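Local coordinates for protein flavodoxin (Bacteroides uniformis, PDB 4J8P) that binds flavin mononucleotide in a flavodoxin-like fold and is therefore probably an electron-transfer or redox flavoprotein, at residues Lys41-Ala46 / Ser58-Asp63; Ile85-Trp90 / Arg96-Phe101; Val112-Thr117 / Asn125-Leu130. All coordinates share one frame; numbering follows the deposited sequence. Where two conformers were deposited one is given.

Interaction 1 (Lys41-Ala46 / Ser58-Asp63); sequences KKYTAA and SVEMSD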
loop_
_atom_site.group_PDB
_atom_site.type_symbol
_atom_site.label_atom_id
_atom_site.label_comp_id
_atom_site.label_asym_id
_atom_site.label_seq_id
_atom_site.Cartn_x
_atom_site.Cartn_y
_atom_site.Cartn_z
ATOM N N LYS A 41 -4.420 0.792 15.816
ATOM C CA LYS A 41 -3.586 1.717 16.589
ATOM C C LYS A 41 -2.701 2.504 15.648
ATOM O O LYS A 41 -1.833 1.918 14.990
ATOM C CB LYS A 41 -2.737 0.986 17.617
ATOM C CG LYS A 41 -2.008 1.969 18.501
ATOM C CD LYS A 41 -0.837 1.366 19.123
ATOM C CE LYS A 41 -0.131 2.440 19.909
ATOM N NZ LYS A 41 1.310 2.187 19.963
ATOM N N LYS A 42 -2.912 3.823 15.558
ATOM C CA LYS A 42 -2.128 4.676 14.666
ATOM C C LYS A 42 -0.666 4.656 15.081
ATOM O O LYS A 42 -0.364 4.466 16.264
ATOM C CB LYS A 42 -2.660 6.127 14.657
ATOM C CG LYS A 42 -3.985 6.281 13.912
ATOM N N TYR A 43 0.236 4.782 14.095
ATOM C CA TYR A 43 1.666 4.766 14.407
ATOM C C TYR A 43 2.108 6.111 14.990
ATOM O O TYR A 43 2.030 7.141 14.318
ATOM C CB TYR A 43 2.489 4.424 13.155
ATOM C CG TYR A 43 2.334 2.972 12.773
ATOM C CD1 TYR A 43 1.201 2.526 12.092
ATOM C CD2 TYR A 43 3.278 2.022 13.167
ATOM C CE1 TYR A 43 1.026 1.176 11.785
ATOM C CE2 TYR A 43 3.116 0.672 12.859
ATOM C CZ TYR A 43 1.964 0.249 12.208
ATOM O OH TYR A 43 1.802 -1.082 11.917
ATOM N N THR A 44 2.634 6.084 16.229
ATOM C CA THR A 44 3.164 7.265 16.901
ATOM C C THR A 44 4.592 7.546 16.406
ATOM O O THR A 44 5.213 6.690 15.764
ATOM C CB THR A 44 3.182 7.017 18.419
ATOM O OG1 THR A 44 4.109 5.960 18.700
ATOM C CG2 THR A 44 1.798 6.668 18.970
ATOM N N ALA A 45 5.150 8.707 16.794
ATOM C CA ALA A 45 6.551 9.032 16.497
ATOM C C ALA A 45 7.481 7.940 17.077
ATOM O O ALA A 45 8.410 7.501 16.391
ATOM C CB ALA A 45 6.898 10.386 17.090
ATOM N N ALA A 46 7.207 7.474 18.314
ATOM C CA ALA A 46 8.009 6.417 18.949
ATOM C C ALA A 46 7.878 5.099 18.166
ATOM O O ALA A 46 8.874 4.396 17.959
ATOM C CB ALA A 46 7.584 6.215 20.381
ATOM N N SER A 58 10.071 -1.461 14.273
ATOM C CA SER A 58 11.235 -2.353 14.183
ATOM C C SER A 58 10.824 -3.801 14.446
ATOM O O SER A 58 11.261 -4.705 13.730
ATOM C CB SER A 58 12.335 -1.926 15.149
ATOM O OG SER A 58 12.891 -0.682 14.756
ATOM N N VAL A 59 9.961 -4.011 15.453
ATOM C CA VAL A 59 9.499 -5.350 15.809
ATOM C C VAL A 59 8.649 -5.939 14.665
ATOM O O VAL A 59 8.857 -7.086 14.262
ATOM C CB VAL A 59 8.707 -5.303 17.140
ATOM C CG1 VAL A 59 8.044 -6.643 17.452
ATOM C CG2 VAL A 59 9.619 -4.875 18.301
ATOM N N GLU A 60 7.712 -5.141 14.132
ATOM C CA GLU A 60 6.848 -5.653 13.067
ATOM C C GLU A 60 7.663 -6.012 11.819
ATOM O O GLU A 60 7.445 -7.071 11.212
ATOM C CB GLU A 60 5.740 -4.626 12.708
ATOM C CG GLU A 60 4.656 -4.565 13.783
ATOM C CD GLU A 60 3.686 -3.407 13.673
ATOM O OE1 GLU A 60 3.804 -2.654 12.677
ATOM O OE2 GLU A 60 2.830 -3.240 14.582
HETATM N N MSE A 61 8.638 -5.166 11.464
HETATM C CA MSE A 61 9.410 -5.402 10.251
HETATM C C MSE A 61 10.403 -6.568 10.430
HETATM O O MSE A 61 10.840 -7.133 9.427
HETATM C CB MSE A 61 10.068 -4.121 9.717
HETATM C CG MSE A 61 9.039 -3.010 9.382
HETATM SE SE MSE A 61 7.478 -3.661 8.362
HETATM C CE MSE A 61 8.344 -4.351 6.821
ATOM N N SER A 62 10.712 -6.963 11.691
ATOM C CA SER A 62 11.592 -8.104 11.922
ATOM C C SER A 62 10.810 -9.427 11.856
ATOM O O SER A 62 11.416 -10.502 11.776
ATOM C CB SER A 62 12.291 -7.976 13.272
ATOM O OG SER A 62 11.420 -8.320 14.337
ATOM N N ASP A 63 9.466 -9.352 11.859
ATOM C CA ASP A 63 8.594 -10.524 11.877
ATOM C C ASP A 63 7.703 -10.577 10.624
ATOM O O ASP A 63 6.699 -9.861 10.570
ATOM C CB ASP A 63 7.749 -10.491 13.190
ATOM C CG ASP A 63 6.893 -11.720 13.460
ATOM O OD1 ASP A 63 6.841 -12.620 12.585
ATOM O OD2 ASP A 63 6.252 -11.773 14.542
#

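Interaction 2 (Ile85-Trp90 / Arg96-Phe101); sequences IGFPIW and RIINTF. With FMN (flavin mononucleotide), chain B.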
loop_
_atom_site.group_PDB
_atom_site.type_symbol
_atom_site.label_atom_id
_atom_site.label_comp_id
_atom_site.label_asym_id
_atom_site.label_seq_id
_atom_site.Cartn_x
_atom_site.Cartn_y
_atom_site.Cartn_z
ATOM N N ILE A 85 -2.510 -0.386 -4.480
ATOM C CA ILE A 85 -2.214 -0.461 -3.043
ATOM C C ILE A 85 -0.958 0.323 -2.818
ATOM O O ILE A 85 0.095 -0.048 -3.348
ATOM C CB ILE A 85 -2.069 -1.926 -2.551
ATOM C CG1 ILE A 85 -3.365 -2.718 -2.840
ATOM C CG2 ILE A 85 -1.728 -1.924 -1.031
ATOM C CD1 ILE A 85 -3.280 -4.163 -2.365
ATOM N N GLY A 86 -1.062 1.426 -2.081
ATOM C CA GLY A 86 0.095 2.284 -1.842
ATOM C C GLY A 86 0.614 2.209 -0.430
ATOM O O GLY A 86 -0.167 2.031 0.511
ATOM N N PHE A 87 1.915 2.390 -0.283
ATOM C CA PHE A 87 2.516 2.356 1.056
ATOM C C PHE A 87 3.876 2.996 1.093
ATOM O O PHE A 87 4.553 3.042 0.072
ATOM C CB PHE A 87 2.686 0.880 1.527
ATOM C CG PHE A 87 3.240 -0.042 0.454
ATOM C CD1 PHE A 87 2.383 -0.719 -0.413
ATOM C CD2 PHE A 87 4.625 -0.235 0.319
ATOM C CE1 PHE A 87 2.883 -1.538 -1.434
ATOM C CE2 PHE A 87 5.137 -1.035 -0.715
ATOM C CZ PHE A 87 4.257 -1.711 -1.570
ATOM N N PRO A 88 4.326 3.433 2.278
ATOM C CA PRO A 88 5.747 3.794 2.400
ATOM C C PRO A 88 6.625 2.548 2.410
ATOM O O PRO A 88 6.162 1.509 2.865
ATOM C CB PRO A 88 5.832 4.453 3.769
ATOM C CG PRO A 88 4.712 3.782 4.592
ATOM C CD PRO A 88 3.601 3.480 3.580
ATOM N N ILE A 89 7.872 2.645 1.949
ATOM C CA ILE A 89 8.765 1.503 2.079
ATOM C C ILE A 89 9.319 1.512 3.502
ATOM O O ILE A 89 9.889 2.527 3.916
ATOM C CB ILE A 89 9.915 1.615 1.060
ATOM C CG1 ILE A 89 9.409 1.534 -0.386
ATOM C CG2 ILE A 89 11.016 0.559 1.338
ATOM C CD1 ILE A 89 8.741 0.277 -0.775
ATOM N N TRP A 90 9.181 0.387 4.226
ATOM C CA TRP A 90 9.767 0.232 5.551
ATOM C C TRP A 90 10.766 -0.907 5.470
ATOM O O TRP A 90 10.387 -2.066 5.218
ATOM C CB TRP A 90 8.692 -0.050 6.595
ATOM C CG TRP A 90 7.856 1.135 7.001
ATOM C CD1 TRP A 90 7.877 2.407 6.484
ATOM C CD2 TRP A 90 6.858 1.132 8.028
ATOM N NE1 TRP A 90 6.952 3.205 7.150
ATOM C CE2 TRP A 90 6.323 2.440 8.106
ATOM C CE3 TRP A 90 6.365 0.136 8.892
ATOM C CZ2 TRP A 90 5.269 2.754 8.970
ATOM C CZ3 TRP A 90 5.355 0.462 9.781
ATOM C CH2 TRP A 90 4.834 1.761 9.829
ATOM N N ARG A 96 3.723 -4.156 7.446
ATOM C CA ARG A 96 2.911 -5.378 7.652
ATOM C C ARG A 96 1.395 -5.155 7.580
ATOM O O ARG A 96 0.668 -6.117 7.300
ATOM C CB ARG A 96 3.249 -6.040 8.994
ATOM C CG ARG A 96 4.762 -6.306 9.164
ATOM C CD ARG A 96 5.360 -7.138 8.022
ATOM N NE ARG A 96 6.738 -7.535 8.346
ATOM C CZ ARG A 96 7.577 -8.129 7.495
ATOM N NH1 ARG A 96 7.207 -8.358 6.228
ATOM N NH2 ARG A 96 8.778 -8.526 7.906
ATOM N N ILE A 97 0.916 -3.933 7.817
ATOM C CA ILE A 97 -0.530 -3.684 7.708
ATOM C C ILE A 97 -0.992 -3.946 6.257
ATOM O O ILE A 97 -2.156 -4.226 6.030
ATOM C CB ILE A 97 -0.901 -2.285 8.204
ATOM C CG1 ILE A 97 -2.421 -2.190 8.394
ATOM C CG2 ILE A 97 -0.327 -1.181 7.265
ATOM C CD1 ILE A 97 -2.858 -0.912 8.990
ATOM N N ILE A 98 -0.074 -3.863 5.263
ATOM C CA ILE A 98 -0.473 -4.173 3.874
ATOM C C ILE A 98 -0.807 -5.657 3.763
ATOM O O ILE A 98 -1.779 -6.017 3.083
ATOM C CB ILE A 98 0.659 -3.758 2.922
ATOM C CG1 ILE A 98 0.856 -2.213 2.981
ATOM C CG2 ILE A 98 0.368 -4.279 1.457
ATOM C CD1 ILE A 98 -0.472 -1.367 2.651
ATOM N N ASN A 99 -0.048 -6.512 4.467
ATOM C CA ASN A 99 -0.371 -7.942 4.508
ATOM C C ASN A 99 -1.734 -8.138 5.205
ATOM O O ASN A 99 -2.556 -8.931 4.739
ATOM C CB ASN A 99 0.714 -8.723 5.223
ATOM C CG ASN A 99 2.055 -8.575 4.538
ATOM O OD1 ASN A 99 2.851 -7.736 4.938
ATOM N ND2 ASN A 99 2.311 -9.403 3.528
ATOM N N THR A 100 -1.985 -7.403 6.316
ATOM C CA THR A 100 -3.294 -7.564 6.961
ATOM C C THR A 100 -4.414 -7.212 5.985
ATOM O O THR A 100 -5.399 -7.947 5.894
ATOM C CB THR A 100 -3.390 -6.657 8.194
ATOM O OG1 THR A 100 -2.251 -6.883 9.014
ATOM C CG2 THR A 100 -4.676 -6.952 9.019
ATOM N N PHE A 101 -4.248 -6.094 5.257
ATOM C CA PHE A 101 -5.245 -5.634 4.306
ATOM C C PHE A 101 -5.510 -6.704 3.224
ATOM O O PHE A 101 -6.666 -7.062 2.992
ATOM C CB PHE A 101 -4.771 -4.308 3.693
ATOM C CG PHE A 101 -5.645 -3.778 2.602
ATOM C CD1 PHE A 101 -6.912 -3.259 2.886
ATOM C CD2 PHE A 101 -5.239 -3.841 1.276
ATOM C CE1 PHE A 101 -7.740 -2.781 1.856
ATOM C CE2 PHE A 101 -6.059 -3.337 0.251
ATOM C CZ PHE A 101 -7.292 -2.808 0.548
HETATM N N1 FMN B . 12.903 4.667 3.193
HETATM C C2 FMN B . 13.734 3.977 2.347
HETATM O O2 FMN B . 14.250 4.504 1.357
HETATM N N3 FMN B . 14.086 2.654 2.647
HETATM C C4 FMN B . 13.697 1.951 3.775
HETATM O O4 FMN B . 14.017 0.766 3.898
HETATM C C4A FMN B . 12.886 2.724 4.713
HETATM N N5 FMN B . 12.585 2.179 5.875
HETATM C C5A FMN B . 11.810 2.918 6.761
HETATM C C6 FMN B . 11.430 2.323 7.972
HETATM C C7 FMN B . 10.574 2.966 8.858
HETATM C C7M FMN B . 10.088 2.229 10.078
HETATM C C8 FMN B . 10.105 4.259 8.548
HETATM C C8M FMN B . 9.127 4.975 9.443
HETATM C C9 FMN B . 10.503 4.862 7.361
HETATM C C9A FMN B . 11.341 4.211 6.452
HETATM N N10 FMN B . 11.721 4.782 5.199
HETATM C C10 FMN B . 12.501 4.078 4.319
HETATM C "C1'" FMN B . 11.229 6.136 4.854
HETATM C "C2'" FMN B . 9.816 6.124 4.268
HETATM O "O2'" FMN B . 9.638 5.103 3.288
HETATM C "C3'" FMN B . 9.429 7.459 3.629
HETATM O "O3'" FMN B . 9.769 8.536 4.511
HETATM C "C4'" FMN B . 7.949 7.497 3.234
HETATM O "O4'" FMN B . 7.788 8.474 2.207
HETATM C "C5'" FMN B . 7.072 7.846 4.425
HETATM O "O5'" FMN B . 5.727 7.766 3.942
HETATM P P FMN B . 4.448 8.123 4.772
HETATM O O1P FMN B . 4.268 7.300 5.991
HETATM O O2P FMN B . 3.333 7.952 3.770
HETATM O O3P FMN B . 4.546 9.616 5.111
#

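Interaction 3 (Val112-Thr117 / Asn125-Leu130); sequences VIPFAT and NAEKEL. With FMN (flavin mononucleotide), chain B.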
loop_
_atom_site.group_PDB
_atom_site.type_symbol
_atom_site.label_atom_id
_atom_site.label_comp_id
_atom_site.label_asym_id
_atom_site.label_seq_id
_atom_site.Cartn_x
_atom_site.Cartn_y
_atom_site.Cartn_z
ATOM N N VAL A 112 -4.025 -5.990 -9.365
ATOM C CA VAL A 112 -3.546 -5.295 -8.174
ATOM C C VAL A 112 -2.190 -4.687 -8.459
ATOM O O VAL A 112 -1.267 -5.383 -8.901
ATOM C CB VAL A 112 -3.509 -6.244 -6.966
ATOM C CG1 VAL A 112 -3.014 -5.504 -5.726
ATOM C CG2 VAL A 112 -4.899 -6.857 -6.734
ATOM N N ILE A 113 -2.073 -3.374 -8.229
ATOM C CA ILE A 113 -0.899 -2.609 -8.606
ATOM C C ILE A 113 -0.307 -1.917 -7.392
ATOM O O ILE A 113 -0.958 -1.032 -6.841
ATOM C CB ILE A 113 -1.284 -1.561 -9.679
ATOM C CG1 ILE A 113 -1.945 -2.228 -10.906
ATOM C CG2 ILE A 113 -0.027 -0.726 -10.079
ATOM C CD1 ILE A 113 -2.734 -1.273 -11.822
ATOM N N PRO A 114 0.886 -2.317 -6.942
ATOM C CA PRO A 114 1.482 -1.637 -5.789
ATOM C C PRO A 114 2.188 -0.342 -6.177
ATOM O O PRO A 114 2.809 -0.241 -7.242
ATOM C CB PRO A 114 2.486 -2.656 -5.242
ATOM C CG PRO A 114 2.933 -3.463 -6.492
ATOM C CD PRO A 114 1.777 -3.372 -7.498
ATOM N N PHE A 115 2.093 0.669 -5.308
ATOM C CA PHE A 115 2.892 1.892 -5.507
ATOM C C PHE A 115 3.440 2.309 -4.134
ATOM O O PHE A 115 2.914 1.867 -3.094
ATOM C CB PHE A 115 2.113 3.018 -6.215
ATOM C CG PHE A 115 0.961 3.597 -5.429
ATOM C CD1 PHE A 115 -0.285 2.992 -5.452
ATOM C CD2 PHE A 115 1.115 4.778 -4.705
ATOM C CE1 PHE A 115 -1.352 3.531 -4.737
ATOM C CE2 PHE A 115 0.038 5.326 -3.987
ATOM C CZ PHE A 115 -1.191 4.714 -4.025
ATOM N N ALA A 116 4.515 3.086 -4.132
ATOM C CA ALA A 116 5.138 3.407 -2.855
ATOM C C ALA A 116 5.849 4.733 -2.864
ATOM O O ALA A 116 6.039 5.357 -3.915
ATOM C CB ALA A 116 6.156 2.296 -2.514
ATOM N N THR A 117 6.207 5.194 -1.659
ATOM C CA THR A 117 7.109 6.331 -1.491
ATOM C C THR A 117 8.219 5.868 -0.560
ATOM O O THR A 117 8.021 4.925 0.216
ATOM C CB THR A 117 6.395 7.592 -0.966
ATOM O OG1 THR A 117 5.997 7.385 0.387
ATOM C CG2 THR A 117 5.174 7.968 -1.840
ATOM N N ASN A 125 12.114 -4.847 -4.081
ATOM C CA ASN A 125 11.994 -5.928 -3.111
ATOM C C ASN A 125 10.593 -6.012 -2.503
ATOM O O ASN A 125 10.043 -7.119 -2.330
ATOM C CB ASN A 125 13.035 -5.774 -2.028
ATOM C CG ASN A 125 13.100 -6.962 -1.117
ATOM O OD1 ASN A 125 13.578 -8.028 -1.516
ATOM N ND2 ASN A 125 12.596 -6.793 0.111
ATOM N N ALA A 126 10.033 -4.860 -2.136
ATOM C CA ALA A 126 8.707 -4.843 -1.511
ATOM C C ALA A 126 7.674 -5.475 -2.434
ATOM O O ALA A 126 6.884 -6.337 -2.041
ATOM C CB ALA A 126 8.317 -3.411 -1.204
ATOM N N GLU A 127 7.730 -5.068 -3.706
ATOM C CA GLU A 127 6.832 -5.627 -4.701
ATOM C C GLU A 127 7.075 -7.147 -4.885
ATOM O O GLU A 127 6.120 -7.933 -4.984
ATOM C CB GLU A 127 7.124 -4.876 -6.013
ATOM C CG GLU A 127 6.490 -5.496 -7.221
ATOM C CD GLU A 127 6.704 -4.650 -8.461
ATOM O OE1 GLU A 127 7.862 -4.296 -8.791
ATOM O OE2 GLU A 127 5.698 -4.423 -9.158
ATOM N N LYS A 128 8.350 -7.568 -5.021
ATOM C CA LYS A 128 8.613 -8.998 -5.227
ATOM C C LYS A 128 8.110 -9.838 -4.043
ATOM O O LYS A 128 7.553 -10.918 -4.244
ATOM C CB LYS A 128 10.113 -9.211 -5.428
ATOM C CG LYS A 128 10.446 -10.615 -5.986
ATOM C CD LYS A 128 9.787 -10.934 -7.377
ATOM C CE LYS A 128 10.022 -9.887 -8.448
ATOM N NZ LYS A 128 9.172 -10.139 -9.671
ATOM N N GLU A 129 8.318 -9.354 -2.802
ATOM C CA GLU A 129 7.833 -10.113 -1.649
ATOM C C GLU A 129 6.303 -10.217 -1.674
ATOM O O GLU A 129 5.777 -11.285 -1.375
ATOM C CB GLU A 129 8.312 -9.479 -0.340
ATOM C CG GLU A 129 9.786 -9.737 -0.100
ATOM C CD GLU A 129 10.100 -11.047 0.598
ATOM O OE1 GLU A 129 9.156 -11.792 0.955
ATOM O OE2 GLU A 129 11.299 -11.299 0.840
ATOM N N LEU A 130 5.588 -9.134 -2.083
ATOM C CA LEU A 130 4.123 -9.242 -2.163
ATOM C C LEU A 130 3.716 -10.254 -3.230
ATOM O O LEU A 130 2.799 -11.056 -3.002
ATOM C CB LEU A 130 3.499 -7.877 -2.469
ATOM C CG LEU A 130 3.534 -6.840 -1.333
ATOM C CD1 LEU A 130 3.032 -5.494 -1.874
ATOM C CD2 LEU A 130 2.608 -7.249 -0.160
HETATM N N1 FMN B . 12.903 4.667 3.193
HETATM C C2 FMN B . 13.734 3.977 2.347
HETATM O O2 FMN B . 14.250 4.504 1.357
HETATM N N3 FMN B . 14.086 2.654 2.647
HETATM C C4 FMN B . 13.697 1.951 3.775
HETATM O O4 FMN B . 14.017 0.766 3.898
HETATM C C4A FMN B . 12.886 2.724 4.713
HETATM N N5 FMN B . 12.585 2.179 5.875
HETATM C C5A FMN B . 11.810 2.918 6.761
HETATM C C6 FMN B . 11.430 2.323 7.972
HETATM C C7 FMN B . 10.574 2.966 8.858
HETATM C C7M FMN B . 10.088 2.229 10.078
HETATM C C8 FMN B . 10.105 4.259 8.548
HETATM C C8M FMN B . 9.127 4.975 9.443
HETATM C C9 FMN B . 10.503 4.862 7.361
HETATM C C9A FMN B . 11.341 4.211 6.452
HETATM N N10 FMN B . 11.721 4.782 5.199
HETATM C C10 FMN B . 12.501 4.078 4.319
HETATM C "C1'" FMN B . 11.229 6.136 4.854
HETATM C "C2'" FMN B . 9.816 6.124 4.268
HETATM O "O2'" FMN B . 9.638 5.103 3.288
HETATM C "C3'" FMN B . 9.429 7.459 3.629
HETATM O "O3'" FMN B . 9.769 8.536 4.511
HETATM C "C4'" FMN B . 7.949 7.497 3.234
HETATM O "O4'" FMN B . 7.788 8.474 2.207
HETATM C "C5'" FMN B . 7.072 7.846 4.425
HETATM O "O5'" FMN B . 5.727 7.766 3.942
HETATM P P FMN B . 4.448 8.123 4.772
HETATM O O1P FMN B . 4.268 7.300 5.991
HETATM O O2P FMN B . 3.333 7.952 3.770
HETATM O O3P FMN B . 4.546 9.616 5.111
#

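Interaction 1 (Lys41-Ala46 / Ser58-Asp63)
Tyr43 and Glu60 make this contact alone: one phenol-to-carboxylate hydrogen bond links the loop after strand 33-36 to helix 56-62, while the CA atoms of Tyr43 and Glu60 stay 11.7 Å apart. Along the loop Lys41 comes first, its ammonium paired with Asp47 and its carbonyl bonded to Arg56. At Tyr43 the chain sends a side chain to the helix. Tyr43 CG stands anti to its carbonyl carbon (chi1 -72°), and Glu60, its chain straight, reaches back to meet the ring. Tyr43 OH donates to Glu60 OE1 over 2.7 Å, reaching the syn side of the carboxylate, 17° out of its plane. The same oxygen lies in the plane of the phenol ring, 3.4 Å from Tyr43 CE2, and ring and carboxylate stand almost perpendicular, 86° apart. The tyrosine also meets, edge to face, Trp90, whose ring face meets the flavin, tying the loop to the wall of the cofactor pocket. Arg56 forms a salt bridge with Glu60 OE2 and a cation-pi contact with the Tyr43 ring. Both oxygens of the buried glutamate are thus engaged, and the arginine charge would favour its ionised form, which suits an acceptor for the phenol.

Interaction 2 (Ile85-Trp90 / Arg96-Phe101)
Ile98 of helix 96-101 fits its branches against Ile85 and Phe87 of strand 85-88, and Phe101 adds a ring edge beside Ile85. Ile85 and Ile98 run antiparallel alongside one another: Ile98 CD1 sits 3.9 Å from Ile85 CG2 and 4.0 Å from Gly86 O. Further back on the same branch, Ile98 CG1 comes 3.9 Å from Phe87 CB, while the other branch, CG2, lies 4.0 Å from Ile85 CG2. Phe87, crossing Ile98 at about a right angle, holds its ring in the crowded position between backbone N and carbonyl carbon (chi1 44°), so that Ile98 CG1 meets CB and, obliquely, ring atoms CG and CD1. Phe101 takes a different first torsion, CG opposite its backbone N (chi1 175°), which brings CE2 to 3.9 Å from Ile85 CD1, in the ring plane. Past the strand, Ile89 O accepts a hydrogen bond from FMN O2' at 2.7 Å, and Trp90 lays one ring face on the flavin, with Trp90 CD1 3.6 Å from FMN C8. Strand and helix, nearly antiparallel at 159°, open the beta-alpha-beta unit completed by strand 111-117; Phe87 and Ile98 both also touch Leu130 of helix 124-133.

Interaction 3 (Val112-Thr117 / Asn125-Leu130)
A small, mostly van der Waals contact of Pro114 with Glu127 and Leu130 joins strand 111-117 to the helix that follows it, 124-133; the two are the first members of the beta-alpha-beta unit completed by strand 138-144. No hydrogen bond crosses between the segments, and only about 107 Å² is buried, so the contact is a light one. Pro114 CB is directed to the helix, and the ring carbons CB and CG meet two different side chains. Pro114 CG meets the glutamate, lying 4.2 Å from Glu127 CG and 4.0 Å from Glu127 OE2, with the two side chains crossing at about a right angle. Pro114 CB faces Leu130, one helical turn on, at 4.4 Å from Leu130 CD1, a loose van der Waals approach. Glu127 sets out with CG trans to its own amide nitrogen (chi1 168°), and its extended chain carries the carboxylate past Pro114 CG toward strand 138-144. There OE2 accepts a hydrogen bond from Gly142 N, which is its main polar partner; the proline offers it only van der Waals contact. Beyond the packed part, at the last residue of the strand, Thr117 OG1 shares a 2.8 Å hydrogen bond with FMN O4' and another with Thr19 OG1, anchoring the ribityl chain. Within the sheet, strand 111-117 runs parallel between strands 80-88 and 138-144. Phe115 packs on Ala23 of helix 18-30, on the other face from Pro114, while Trp139 of strand 138-144 touches both Pro114 and Leu130.

From the N terminus the three contacts follow in series, none nesting within or crossing another. Interaction 1 closes the loop between residues 46 and 58, outside the central sheet. Interaction 2 then closes the short loop from strand 80-88 to helix 96-102, and interaction 3 the next strand-to-helix loop. Arg96 joins the first two: its NE reaches Glu60 O, a probable hydrogen bond. Interactions 2 and 3 share the parallel sheet, where Ile85 O and Phe115 N, and Ile89 N and Thr117 O, probably pair. Interactions 2 and 3 both touch FMN; interaction 1 does not, though the side chain of Tyr43 comes within about 7 Å of it.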